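Beta-N-acetylhexosaminidase (PDB 4PYS) probably hydrolyses terminal beta-linked N-acetylhexosamine residues from glycans, as a member of glycoside hydrolase family 20. Local coordinates at residues 48-53 / 105-110; 159-164 / 456-461. One frame throughout, in Å; residues are numbered along the deposited sequence.

Contact 1. Residues 48-53 / 105-110; sequences EKLVPE and SLRQWN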
loop_
_atom_site.group_PDB
_atom_site.type_symbol
_atom_site.label_atom_id
_atom_site.label_comp_id
_atom_site.label_asym_id
_atom_site.label_seq_id
_atom_site.Cartn_x
_atom_site.Cartn_y
_atom_site.Cartn_z
ATOM N N GLU A 48 -10.514 -9.804 -17.252
ATOM C CA GLU A 48 -11.403 -8.947 -16.485
ATOM C C GLU A 48 -11.498 -7.523 -17.044
ATOM O O GLU A 48 -12.565 -6.903 -17.003
ATOM C CB GLU A 48 -10.924 -8.908 -15.031
ATOM C CG GLU A 48 -11.801 -8.091 -14.103
ATOM C CD GLU A 48 -11.221 -8.000 -12.705
ATOM O OE1 GLU A 48 -10.906 -9.057 -12.109
ATOM O OE2 GLU A 48 -11.077 -6.865 -12.209
ATOM N N LYS A 49 -10.392 -7.008 -17.570
ATOM C CA LYS A 49 -10.306 -5.579 -17.879
ATOM C C LYS A 49 -10.349 -5.258 -19.371
ATOM O O LYS A 49 -10.715 -4.145 -19.753
ATOM C CB LYS A 49 -9.038 -4.972 -17.276
ATOM C CG LYS A 49 -8.905 -5.085 -15.749
ATOM C CD LYS A 49 -10.071 -4.427 -15.010
ATOM C CE LYS A 49 -9.732 -4.230 -13.519
ATOM N NZ LYS A 49 -10.955 -3.860 -12.703
ATOM N N LEU A 50 -9.987 -6.227 -20.211
ATOM C CA LEU A 50 -9.825 -5.962 -21.645
ATOM C C LEU A 50 -10.692 -6.836 -22.557
ATOM O O LEU A 50 -11.569 -6.328 -23.259
ATOM C CB LEU A 50 -8.344 -6.073 -22.035
ATOM C CG LEU A 50 -7.461 -4.961 -21.463
ATOM C CD1 LEU A 50 -5.987 -5.289 -21.598
ATOM C CD2 LEU A 50 -7.788 -3.661 -22.180
ATOM N N VAL A 51 -10.435 -8.142 -22.557
ATOM C CA VAL A 51 -11.156 -9.070 -23.435
ATOM C C VAL A 51 -11.542 -10.310 -22.648
ATOM O O VAL A 51 -10.665 -10.993 -22.118
ATOM C CB VAL A 51 -10.270 -9.532 -24.617
ATOM C CG1 VAL A 51 -11.043 -10.485 -25.543
ATOM C CG2 VAL A 51 -9.739 -8.343 -25.391
ATOM N N PRO A 52 -12.848 -10.621 -22.591
ATOM C CA PRO A 52 -13.325 -11.812 -21.878
ATOM C C PRO A 52 -12.712 -13.077 -22.462
ATOM O O PRO A 52 -12.542 -13.149 -23.679
ATOM C CB PRO A 52 -14.831 -11.823 -22.181
ATOM C CG PRO A 52 -15.167 -10.438 -22.618
ATOM C CD PRO A 52 -13.940 -9.928 -23.302
ATOM N N GLU A 53 -12.422 -14.066 -21.623
ATOM C CA GLU A 53 -11.865 -15.333 -22.094
ATOM C C GLU A 53 -12.683 -15.961 -23.232
ATOM O O GLU A 53 -12.129 -16.635 -24.106
ATOM C CB GLU A 53 -11.699 -16.310 -20.921
ATOM C CG GLU A 53 -11.125 -17.677 -21.302
ATOM C CD GLU A 53 -10.631 -18.466 -20.102
ATOM O OE1 GLU A 53 -10.860 -18.022 -18.957
ATOM O OE2 GLU A 53 -10.008 -19.529 -20.307
ATOM N N SER A 105 -1.625 -0.255 -18.813
ATOM C CA SER A 105 -1.461 0.757 -19.859
ATOM C C SER A 105 -2.417 0.541 -21.041
ATOM O O SER A 105 -2.982 1.505 -21.566
ATOM C CB SER A 105 -0.005 0.834 -20.336
ATOM O OG SER A 105 0.815 1.387 -19.318
ATOM N N LEU A 106 -2.596 -0.710 -21.461
ATOM C CA LEU A 106 -3.518 -1.012 -22.559
ATOM C C LEU A 106 -4.939 -0.579 -22.203
ATOM O O LEU A 106 -5.682 -0.093 -23.062
ATOM C CB LEU A 106 -3.490 -2.508 -22.909
ATOM C CG LEU A 106 -2.262 -3.016 -23.669
ATOM C CD1 LEU A 106 -2.287 -4.542 -23.777
ATOM C CD2 LEU A 106 -2.196 -2.388 -25.057
ATOM N N ARG A 107 -5.325 -0.754 -20.938
ATOM C CA ARG A 107 -6.647 -0.313 -20.476
ATOM C C ARG A 107 -6.887 1.154 -20.786
ATOM O O ARG A 107 -7.973 1.535 -21.234
ATOM C CB ARG A 107 -6.757 -0.459 -18.959
ATOM C CG ARG A 107 -7.036 -1.834 -18.446
ATOM C CD ARG A 107 -7.110 -1.775 -16.918
ATOM N NE ARG A 107 -8.367 -1.212 -16.418
ATOM C CZ ARG A 107 -8.598 -0.971 -15.127
ATOM N NH1 ARG A 107 -7.652 -1.226 -14.232
ATOM N NH2 ARG A 107 -9.767 -0.485 -14.731
ATOM N N GLN A 108 -5.874 1.980 -20.519
ATOM C CA GLN A 108 -5.984 3.419 -20.725
ATOM C C GLN A 108 -5.691 3.849 -22.155
ATOM O O GLN A 108 -6.076 4.942 -22.562
ATOM C CB GLN A 108 -5.053 4.162 -19.762
ATOM C CG GLN A 108 -5.497 4.020 -18.319
ATOM C CD GLN A 108 -4.674 4.851 -17.361
ATOM O OE1 GLN A 108 -4.285 5.980 -17.672
ATOM N NE2 GLN A 108 -4.407 4.300 -16.188
ATOM N N TRP A 109 -5.015 2.997 -22.918
ATOM C CA TRP A 109 -4.629 3.352 -24.272
ATOM C C TRP A 109 -5.769 3.096 -25.266
ATOM O O TRP A 109 -5.848 3.741 -26.305
ATOM C CB TRP A 109 -3.350 2.598 -24.676
ATOM C CG TRP A 109 -2.710 3.132 -25.923
ATOM C CD1 TRP A 109 -2.631 2.515 -27.141
ATOM C CD2 TRP A 109 -2.053 4.399 -26.070
ATOM N NE1 TRP A 109 -1.969 3.323 -28.037
ATOM C CE2 TRP A 109 -1.611 4.489 -27.404
ATOM C CE3 TRP A 109 -1.803 5.469 -25.202
ATOM C CZ2 TRP A 109 -0.925 5.615 -27.892
ATOM C CZ3 TRP A 109 -1.123 6.580 -25.684
ATOM C CH2 TRP A 109 -0.695 6.646 -27.015
ATOM N N ASN A 110 -6.646 2.151 -24.936
ATOM C CA ASN A 110 -7.854 1.915 -25.721
ATOM C C ASN A 110 -8.655 3.214 -25.851
ATOM O O ASN A 110 -8.906 3.887 -24.845
ATOM C CB ASN A 110 -8.693 0.841 -25.017
ATOM C CG ASN A 110 -10.041 0.618 -25.674
ATOM O OD1 ASN A 110 -10.183 0.743 -26.889
ATOM N ND2 ASN A 110 -11.047 0.293 -24.865
#

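Contact 2. Residues 159-164 / 456-461; sequences LKMNYF and ALAEQM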
loop_
_atom_site.group_PDB
_atom_site.type_symbol
_atom_site.label_atom_id
_atom_site.label_comp_id
_atom_site.label_asym_id
_atom_site.label_seq_id
_atom_site.Cartn_x
_atom_site.Cartn_y
_atom_site.Cartn_z
ATOM N N LEU A 159 -2.772 1.997 -10.753
ATOM C CA LEU A 159 -1.850 3.124 -10.692
ATOM C C LEU A 159 -0.402 2.636 -10.686
ATOM O O LEU A 159 0.525 3.405 -10.404
ATOM C CB LEU A 159 -2.137 3.945 -9.432
ATOM C CG LEU A 159 -3.518 4.627 -9.446
ATOM C CD1 LEU A 159 -3.753 5.413 -8.174
ATOM C CD2 LEU A 159 -3.663 5.532 -10.644
ATOM N N LYS A 160 -0.232 1.357 -11.016
ATOM C CA LYS A 160 1.079 0.698 -11.112
ATOM C C LYS A 160 1.871 0.619 -9.797
ATOM O O LYS A 160 3.091 0.524 -9.809
ATOM C CB LYS A 160 1.922 1.317 -12.243
ATOM C CG LYS A 160 1.243 1.171 -13.625
ATOM C CD LYS A 160 2.264 1.397 -14.754
ATOM C CE LYS A 160 1.686 1.104 -16.132
ATOM N NZ LYS A 160 0.765 2.206 -16.599
HETATM N N MSE A 161 1.172 0.624 -8.669
HETATM C CA MSE A 161 1.830 0.325 -7.398
HETATM C C MSE A 161 2.041 -1.158 -7.264
HETATM O O MSE A 161 1.527 -1.936 -8.077
HETATM C CB MSE A 161 0.972 0.846 -6.255
HETATM C CG MSE A 161 0.787 2.334 -6.390
HETATM SE SE MSE A 161 -0.211 3.002 -4.859
HETATM C CE MSE A 161 -0.440 4.846 -5.483
ATOM N N ASN A 162 2.835 -1.559 -6.276
ATOM C CA ASN A 162 3.090 -2.982 -6.095
ATOM C C ASN A 162 2.837 -3.538 -4.704
ATOM O O ASN A 162 2.942 -4.751 -4.510
ATOM C CB ASN A 162 4.490 -3.402 -6.585
ATOM C CG ASN A 162 5.618 -2.560 -6.003
ATOM O OD1 ASN A 162 5.401 -1.665 -5.183
ATOM N ND2 ASN A 162 6.856 -2.861 -6.433
ATOM N N TYR A 163 2.501 -2.681 -3.742
ATOM C CA TYR A 163 2.177 -3.175 -2.402
ATOM C C TYR A 163 0.902 -2.539 -1.893
ATOM O O TYR A 163 0.673 -1.349 -2.078
ATOM C CB TYR A 163 3.295 -2.878 -1.390
ATOM C CG TYR A 163 4.600 -3.579 -1.666
ATOM C CD1 TYR A 163 4.822 -4.886 -1.240
ATOM C CD2 TYR A 163 5.615 -2.931 -2.353
ATOM C CE1 TYR A 163 6.036 -5.528 -1.494
ATOM C CE2 TYR A 163 6.827 -3.570 -2.621
ATOM C CZ TYR A 163 7.027 -4.858 -2.193
ATOM O OH TYR A 163 8.235 -5.477 -2.458
ATOM N N PHE A 164 0.086 -3.341 -1.222
ATOM C CA PHE A 164 -1.065 -2.820 -0.504
ATOM C C PHE A 164 -0.773 -3.089 0.961
ATOM O O PHE A 164 -0.656 -4.246 1.382
ATOM C CB PHE A 164 -2.347 -3.536 -0.937
ATOM C CG PHE A 164 -3.573 -3.147 -0.133
ATOM C CD1 PHE A 164 -4.222 -1.937 -0.369
ATOM C CD2 PHE A 164 -4.081 -4.002 0.837
ATOM C CE1 PHE A 164 -5.360 -1.579 0.367
ATOM C CE2 PHE A 164 -5.214 -3.654 1.591
ATOM C CZ PHE A 164 -5.854 -2.445 1.351
ATOM N N ALA A 456 -0.963 12.105 -7.992
ATOM C CA ALA A 456 0.329 12.785 -7.927
ATOM C C ALA A 456 1.340 11.877 -7.246
ATOM O O ALA A 456 2.500 11.810 -7.648
ATOM C CB ALA A 456 0.203 14.101 -7.188
ATOM N N LEU A 457 0.890 11.162 -6.220
ATOM C CA LEU A 457 1.762 10.200 -5.539
ATOM C C LEU A 457 2.147 9.059 -6.473
ATOM O O LEU A 457 3.319 8.674 -6.536
ATOM C CB LEU A 457 1.087 9.671 -4.261
ATOM C CG LEU A 457 0.900 10.760 -3.201
ATOM C CD1 LEU A 457 0.036 10.277 -2.032
ATOM C CD2 LEU A 457 2.256 11.269 -2.709
ATOM N N ALA A 458 1.185 8.522 -7.217
ATOM C CA ALA A 458 1.486 7.455 -8.185
ATOM C C ALA A 458 2.449 7.919 -9.253
ATOM O O ALA A 458 3.308 7.162 -9.695
ATOM C CB ALA A 458 0.206 6.928 -8.833
ATOM N N GLU A 459 2.307 9.168 -9.682
ATOM C CA GLU A 459 3.217 9.727 -10.692
ATOM C C GLU A 459 4.638 9.813 -10.128
ATOM O O GLU A 459 5.622 9.458 -10.793
ATOM C CB GLU A 459 2.714 11.122 -11.092
ATOM C CG GLU A 459 3.505 11.790 -12.206
ATOM C CD GLU A 459 3.117 11.292 -13.584
ATOM O OE1 GLU A 459 2.310 10.347 -13.674
ATOM O OE2 GLU A 459 3.621 11.842 -14.585
ATOM N N GLN A 460 4.753 10.289 -8.895
ATOM C CA GLN A 460 6.068 10.410 -8.255
ATOM C C GLN A 460 6.712 9.045 -8.035
ATOM O O GLN A 460 7.933 8.901 -8.149
ATOM C CB GLN A 460 5.903 11.163 -6.927
ATOM C CG GLN A 460 5.668 12.669 -7.165
ATOM C CD GLN A 460 5.278 13.419 -5.913
ATOM O OE1 GLN A 460 4.958 12.827 -4.887
ATOM N NE2 GLN A 460 5.292 14.741 -5.998
HETATM N N MSE A 461 5.888 8.042 -7.744
HETATM C CA MSE A 461 6.412 6.687 -7.534
HETATM C C MSE A 461 6.887 6.051 -8.826
HETATM O O MSE A 461 7.921 5.385 -8.858
HETATM C CB MSE A 461 5.314 5.801 -6.956
HETATM C CG MSE A 461 4.939 6.123 -5.502
HETATM SE SE MSE A 461 3.325 5.156 -5.057
HETATM C CE MSE A 461 2.980 5.986 -3.309
HETATM O O HOH W 1 2.948 4.013 -9.080
#

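Contact 1. Residues 48-53 / 105-110
Arg107 and Lys49 cross at a slant, the lysine's CB to CE lying on the arginine from CG to the guanidinium. CB of Lys49 touches CD of Arg107 at 3.8 Å, and the lysine then runs up the arginine until its CD sits over the centre of the guanidinium, 3.7 Å above the plane. A bend at chi2 (-58°) turns the lysine chain along the arginine, and Lys49 CE completes the cover, 3.7 Å from Arg107 NH1. What lies over this face is therefore methylene, not ammonium. The charged ends are nevertheless close, Lys49 NZ being 4.1 Å from Arg107 NH2, and each is held by other groups. Lys49 NZ makes a salt bridge of 3.0 Å with Glu48 OE2, on its anti lone pair, and a second one with Asp154, while Arg107 reaches Gln104 through NH1 and Gln487 through NH2. Next along the chain, Leu50, the first residue past the end of helix 43-49, sends its two methyls onto helix 96-109: Leu50 CD2 rests 3.9 Å from Arg107 CA, and CD1 meets Leu106 CB at 4.0 Å. Two helix C-terminal ends of the family 20 domain 2 are thus packed together. With carboxylates probably offsetting the lysine's charge, the like-charged pair can share a largely aliphatic interface, whose cohesion comes from van der Waals contact.

Contact 2. Residues 159-164 / 456-461
Ala458 CB and Leu159 CB meet at 3.8 Å where the turn after helix 146-158 faces helix 453-462, and apolar packing of this kind makes up most of the contact. The small alanine lets the turn come close, Leu159 CA and Ala458 CA being 6.0 Å apart. Met161 CE also reaches Ala458 CB, at 4.0 Å. Met161 and Met461, both present as selenomethionine, supply the other apolar pair: their side chains meet at a slant, with Met161 CE 3.8 Å from the SE of Met461 and Met161 CG on the same selenium at 4.0 Å. The chain of Met161 is extended beyond CG (chi2 -176°), which carries its terminal methyl from the turn to the helix, where it touches both Ala458 and Met461. Ile454 touches both Leu159 and Met161, and Met461 also packs on Met431 and Ser433 of strand 428-435.

The polar part is a single bridging water. It donates to the carbonyl O of Leu159 at 2.8 Å and to the carbonyl O of Ala458 at 3.2 Å, so that one molecule serves two backbone acceptors, one from each side of the contact.

Backbone bonds shape the turn itself. Lys160, with positive phi, is the C-prime residue of a Schellman motif that ends helix 146-158, and the chain passes from there into strand 163-170 of the TIM-barrel catalytic domain. The contact thus packs a helix-to-strand connection against helix 453-462, late in the catalytic domain. Its chemistry implies van der Waals cohesion in a buried setting, with the water joining the two backbone carbonyls across the contact.

How the contacts relate
After three strands, the chain reaches helix 43-49, and contact 1 closes a loop of 51 residues that carries several strands of the domain 2 sheet before helix 96-109 returns. The chain then enters the catalytic domain, where 159-164 opens contact 2; nearly 300 residues, most of the barrel, pass before 456-461 closes it. The two loops follow one another, neither enclosing nor crossing the other. One is local to domain 2, whereas the other joins an early and a late part of the barrel. Although their centres lie 19 Å apart, Ser105 OG and Lys160 NZ probably form a hydrogen bond of 2.8 Å, linking the two domains directly.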